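Local coordinates for protein unsaturated glucuronyl hydrolase (Streptococcus agalactiae, PDB 2ZZR) that hydrolyses unsaturated hyaluronate, chondroitin and heparin disaccharides, releasing the unsaturated uronic acid by cleaving (1->3) or (1->4) glycosidic bonds, at residues Trp290-Thr304 with Leu358-Asp372. Sequence-based numbering, arbitrary orientation.
Sequences WDLIFTDGSGQPRDT and LLHGVYSWHSGKGVD. With SO4 (sulfate ion), chain C.
Thr304 meets the 358-372 loop with two donors at once: its backbone N bonds to His360 O (3.0 Å), and its OG1 reaches Leu359 O at 2.7 Å, coming from above that carbonyl plane. A chi1 of 52° sets OG1 between the backbone N and carbonyl carbon, with Leu358 CD2 against it. One residue earlier, Asp303 turns CG anti to its own N (chi1 -180°), and Val362 N meets OD2 from above the carboxylate plane, 3.1 Å away. The same OD2 bonds to Ser305 OG, while OD1 makes a salt bridge to Arg246, a probable substrate-binding residue, so this N-cap of helix 304-318 has both oxygens engaged. Next to it, the tight apolar part begins: Val362 CG2 wedges against Trp290 CB (3.6 Å) and Pro301 CG.

Further along, Trp290 and the partly exposed Trp365 form an offset stack, six-membered over five-membered ring, with centroids 4.0 Å apart and planes at 15°; Trp365 CB lies over the same Trp290 face. Trp290 NE1 donates to Gln300 OE1, near the indole plane but reached from above the amide carbonyl plane; with the stack, this probably limits the indole's rotation. The Pro301-Asp372 side is looser, a water bridging Arg302 N and Asp372 OD1, which separately accepts from His360 ND1 on its syn lone pair. Arg246 also bonds to Val362 O and Tyr363 O, so Asp303 probably helps position both that arginine and the loop bearing Ser364 and Ser367, likewise probable substrate-binding residues.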
# COMPACT_ATOMS: atom_id res chain seq x y z
N TRP A 290 3.16 -2.12 15.57
CA TRP A 290 3.08 -0.87 14.80
C TRP A 290 4.47 -0.29 14.52
O TRP A 290 4.69 0.40 13.52
CB TRP A 290 2.18 0.14 15.51
CG TRP A 290 2.77 0.74 16.74
CD1 TRP A 290 2.71 0.25 18.02
CD2 TRP A 290 3.51 1.96 16.82
NE1 TRP A 290 3.38 1.09 18.88
CE2 TRP A 290 3.87 2.15 18.17
CE3 TRP A 290 3.90 2.92 15.87
CZ2 TRP A 290 4.61 3.25 18.60
CZ3 TRP A 290 4.63 4.02 16.30
CH2 TRP A 290 4.98 4.18 17.65
N ASP A 291 5.39 -0.56 15.43
CA ASP A 291 6.80 -0.26 15.23
C ASP A 291 7.57 -1.55 15.45
O ASP A 291 7.32 -2.28 16.41
CB ASP A 291 7.27 0.81 16.21
CG ASP A 291 8.61 1.39 15.82
OD1 ASP A 291 8.69 2.61 15.59
OD2 ASP A 291 9.59 0.61 15.71
N LEU A 292 8.48 -1.84 14.53
CA LEU A 292 9.19 -3.12 14.51
C LEU A 292 10.19 -3.29 15.67
O LEU A 292 10.75 -4.37 15.84
CB LEU A 292 9.88 -3.35 13.15
CG LEU A 292 8.95 -3.48 11.93
CD1 LEU A 292 9.76 -3.50 10.63
CD2 LEU A 292 8.06 -4.71 12.03
N ILE A 293 10.38 -2.25 16.48
CA ILE A 293 11.19 -2.40 17.70
C ILE A 293 10.46 -3.19 18.78
O ILE A 293 11.09 -3.74 19.69
CB ILE A 293 11.71 -1.05 18.27
CG1 ILE A 293 10.56 -0.12 18.67
CG2 ILE A 293 12.68 -0.41 17.30
CD1 ILE A 293 10.95 0.96 19.69
N PHE A 294 9.14 -3.27 18.66
CA PHE A 294 8.31 -4.00 19.61
C PHE A 294 8.01 -5.42 19.14
O PHE A 294 7.78 -5.66 17.96
CB PHE A 294 7.00 -3.26 19.89
CG PHE A 294 7.20 -1.85 20.37
CD1 PHE A 294 7.90 -1.59 21.55
CD2 PHE A 294 6.67 -0.78 19.66
CE1 PHE A 294 8.09 -0.29 21.99
CE2 PHE A 294 6.84 0.53 20.10
CZ PHE A 294 7.55 0.78 21.27
N THR A 295 8.01 -6.34 20.10
CA THR A 295 7.61 -7.71 19.85
C THR A 295 6.71 -8.18 21.00
O THR A 295 6.21 -7.36 21.78
CB THR A 295 8.83 -8.64 19.59
OG1 THR A 295 8.38 -9.93 19.16
CG2 THR A 295 9.70 -8.78 20.85
N ASP A 296 6.50 -9.49 21.10
CA ASP A 296 5.65 -10.08 22.14
C ASP A 296 6.05 -9.60 23.54
O ASP A 296 7.23 -9.57 23.87
CB ASP A 296 5.71 -11.60 22.06
CG ASP A 296 5.25 -12.13 20.72
OD1 ASP A 296 6.09 -12.66 19.97
OD2 ASP A 296 4.04 -11.99 20.41
N GLY A 297 5.06 -9.22 24.33
CA GLY A 297 5.29 -8.77 25.71
C GLY A 297 5.38 -7.27 25.89
O GLY A 297 5.32 -6.78 27.03
N SER A 298 5.50 -6.54 24.79
CA SER A 298 5.67 -5.08 24.82
C SER A 298 4.40 -4.33 25.22
O SER A 298 4.47 -3.18 25.65
CB SER A 298 6.17 -4.57 23.47
OG SER A 298 5.21 -4.82 22.46
N GLY A 299 3.24 -4.98 25.06
CA GLY A 299 1.95 -4.36 25.33
C GLY A 299 1.58 -3.24 24.36
O GLY A 299 0.64 -2.49 24.60
N GLN A 300 2.34 -3.14 23.27
CA GLN A 300 2.09 -2.14 22.23
C GLN A 300 1.08 -2.67 21.22
O GLN A 300 0.95 -3.89 21.06
CB GLN A 300 3.39 -1.75 21.54
CG GLN A 300 4.37 -0.99 22.42
CD GLN A 300 4.02 0.48 22.59
OE1 GLN A 300 3.26 1.05 21.81
NE2 GLN A 300 4.60 1.10 23.62
N PRO A 301 0.34 -1.77 20.54
CA PRO A 301 -0.63 -2.27 19.57
C PRO A 301 0.03 -2.79 18.29
O PRO A 301 1.16 -2.39 17.97
CB PRO A 301 -1.49 -1.04 19.27
CG PRO A 301 -0.60 0.12 19.51
CD PRO A 301 0.33 -0.30 20.62
N ARG A 302 -0.66 -3.67 17.58
CA ARG A 302 -0.18 -4.13 16.29
C ARG A 302 -0.52 -3.09 15.24
O ARG A 302 -1.33 -2.19 15.48
CB ARG A 302 -0.84 -5.46 15.90
CG ARG A 302 -0.77 -6.56 16.96
CD ARG A 302 0.65 -6.78 17.46
NE ARG A 302 0.71 -7.88 18.41
CZ ARG A 302 0.98 -9.15 18.09
NH1 ARG A 302 1.21 -9.50 16.83
NH2 ARG A 302 1.01 -10.07 19.04
N ASP A 303 0.13 -3.18 14.08
CA ASP A 303 -0.38 -2.52 12.89
C ASP A 303 -0.59 -3.57 11.82
O ASP A 303 0.32 -3.88 11.04
CB ASP A 303 0.54 -1.41 12.38
CG ASP A 303 -0.03 -0.73 11.13
OD1 ASP A 303 0.76 -0.16 10.36
OD2 ASP A 303 -1.26 -0.80 10.92
N THR A 304 -1.81 -4.11 11.78
CA THR A 304 -2.18 -5.15 10.82
C THR A 304 -2.09 -4.64 9.38
O THR A 304 -1.85 -5.43 8.46
CB THR A 304 -3.59 -5.69 11.08
OG1 THR A 304 -4.51 -4.60 11.16
CG2 THR A 304 -3.63 -6.48 12.37
N LEU A 358 -10.71 -5.51 8.98
CA LEU A 358 -9.51 -5.92 9.70
C LEU A 358 -9.29 -5.00 10.90
O LEU A 358 -9.35 -3.77 10.77
CB LEU A 358 -8.30 -5.85 8.75
CG LEU A 358 -6.92 -6.33 9.20
CD1 LEU A 358 -6.86 -7.84 9.38
CD2 LEU A 358 -5.85 -5.87 8.21
N LEU A 359 -9.05 -5.59 12.06
CA LEU A 359 -8.85 -4.84 13.30
C LEU A 359 -7.37 -4.62 13.60
O LEU A 359 -6.51 -5.19 12.94
CB LEU A 359 -9.53 -5.56 14.47
CG LEU A 359 -11.04 -5.83 14.38
CD1 LEU A 359 -11.49 -6.80 15.47
CD2 LEU A 359 -11.84 -4.54 14.45
N HIS A 360 -7.10 -3.79 14.60
CA HIS A 360 -5.77 -3.61 15.19
C HIS A 360 -4.71 -3.04 14.24
O HIS A 360 -3.62 -3.61 14.09
CB HIS A 360 -5.29 -4.90 15.89
CG HIS A 360 -6.32 -5.49 16.81
ND1 HIS A 360 -6.71 -4.88 17.98
CD2 HIS A 360 -7.03 -6.64 16.73
CE1 HIS A 360 -7.62 -5.62 18.58
NE2 HIS A 360 -7.84 -6.70 17.84
N GLY A 361 -5.05 -1.93 13.60
CA GLY A 361 -4.08 -1.13 12.86
C GLY A 361 -3.67 0.08 13.69
O GLY A 361 -4.26 0.35 14.73
N VAL A 362 -2.63 0.77 13.23
CA VAL A 362 -2.23 2.06 13.80
C VAL A 362 -1.98 3.04 12.66
O VAL A 362 -1.11 2.81 11.81
CB VAL A 362 -0.99 1.96 14.72
CG1 VAL A 362 -0.52 3.35 15.17
CG2 VAL A 362 -1.30 1.11 15.95
N TYR A 363 -2.76 4.11 12.64
CA TYR A 363 -2.64 5.14 11.62
C TYR A 363 -1.45 6.06 11.91
O TYR A 363 -0.46 6.05 11.18
CB TYR A 363 -3.97 5.90 11.50
CG TYR A 363 -4.05 7.02 10.49
CD1 TYR A 363 -3.08 7.19 9.49
CD2 TYR A 363 -5.13 7.90 10.51
CE1 TYR A 363 -3.19 8.22 8.55
CE2 TYR A 363 -5.24 8.93 9.59
CZ TYR A 363 -4.27 9.08 8.62
OH TYR A 363 -4.40 10.10 7.70
N SER A 364 -1.55 6.84 12.99
CA SER A 364 -0.46 7.74 13.39
C SER A 364 -0.38 7.78 14.92
O SER A 364 -1.18 8.44 15.58
CB SER A 364 -0.68 9.14 12.81
OG SER A 364 0.46 9.96 13.03
N TRP A 365 0.59 7.04 15.47
CA TRP A 365 0.67 6.83 16.91
C TRP A 365 0.88 8.13 17.70
O TRP A 365 0.18 8.38 18.69
CB TRP A 365 1.78 5.84 17.23
CG TRP A 365 1.81 5.34 18.65
CD1 TRP A 365 1.03 4.36 19.19
CD2 TRP A 365 2.67 5.80 19.70
NE1 TRP A 365 1.34 4.18 20.51
CE2 TRP A 365 2.35 5.05 20.85
CE3 TRP A 365 3.68 6.77 19.78
CZ2 TRP A 365 3.00 5.23 22.08
CZ3 TRP A 365 4.33 6.96 21.00
CH2 TRP A 365 3.98 6.19 22.13
N HIS A 366 1.83 8.95 17.27
CA HIS A 366 2.17 10.18 17.99
C HIS A 366 1.06 11.22 17.95
O HIS A 366 0.88 11.99 18.90
CB HIS A 366 3.49 10.76 17.49
CG HIS A 366 4.70 10.07 18.05
ND1 HIS A 366 5.57 9.34 17.28
CD2 HIS A 366 5.18 10.01 19.32
CE1 HIS A 366 6.54 8.86 18.04
NE2 HIS A 366 6.32 9.25 19.29
N SER A 367 0.31 11.23 16.85
CA SER A 367 -0.84 12.13 16.68
C SER A 367 -2.10 11.59 17.34
O SER A 367 -3.12 12.28 17.38
CB SER A 367 -1.09 12.38 15.19
OG SER A 367 0.04 12.99 14.58
N GLY A 368 -2.04 10.36 17.84
CA GLY A 368 -3.20 9.70 18.43
C GLY A 368 -4.32 9.43 17.44
O GLY A 368 -5.49 9.38 17.81
N LYS A 369 -3.95 9.27 16.16
CA LYS A 369 -4.91 8.99 15.10
C LYS A 369 -5.00 7.49 14.86
O LYS A 369 -3.98 6.83 14.65
CB LYS A 369 -4.50 9.65 13.79
CG LYS A 369 -4.50 11.16 13.75
CD LYS A 369 -4.04 11.58 12.36
CE LYS A 369 -3.94 13.08 12.19
NZ LYS A 369 -3.21 13.39 10.92
N GLY A 370 -6.22 6.96 14.89
CA GLY A 370 -6.47 5.54 14.61
C GLY A 370 -5.49 4.59 15.27
O GLY A 370 -4.93 3.71 14.61
N VAL A 371 -5.28 4.76 16.58
CA VAL A 371 -4.38 3.90 17.34
C VAL A 371 -5.14 2.69 17.87
O VAL A 371 -6.05 2.83 18.70
CB VAL A 371 -3.69 4.66 18.50
CG1 VAL A 371 -2.76 3.73 19.29
CG2 VAL A 371 -2.91 5.86 17.97
N ASP A 372 -4.76 1.50 17.39
CA ASP A 372 -5.48 0.25 17.65
C ASP A 372 -6.92 0.36 17.14
O ASP A 372 -7.90 0.17 17.89
CB ASP A 372 -5.40 -0.17 19.12
CG ASP A 372 -5.82 -1.61 19.34
OD1 ASP A 372 -5.74 -2.42 18.39
OD2 ASP A 372 -6.23 -1.94 20.48
S SO4 C . 1.55 -8.09 24.14
O1 SO4 C . 2.19 -9.39 24.04
O2 SO4 C . 2.31 -7.10 23.38
O3 SO4 C . 0.19 -8.15 23.62
O4 SO4 C . 1.52 -7.67 25.54
O HOH W 1 -3.24 -4.39 18.73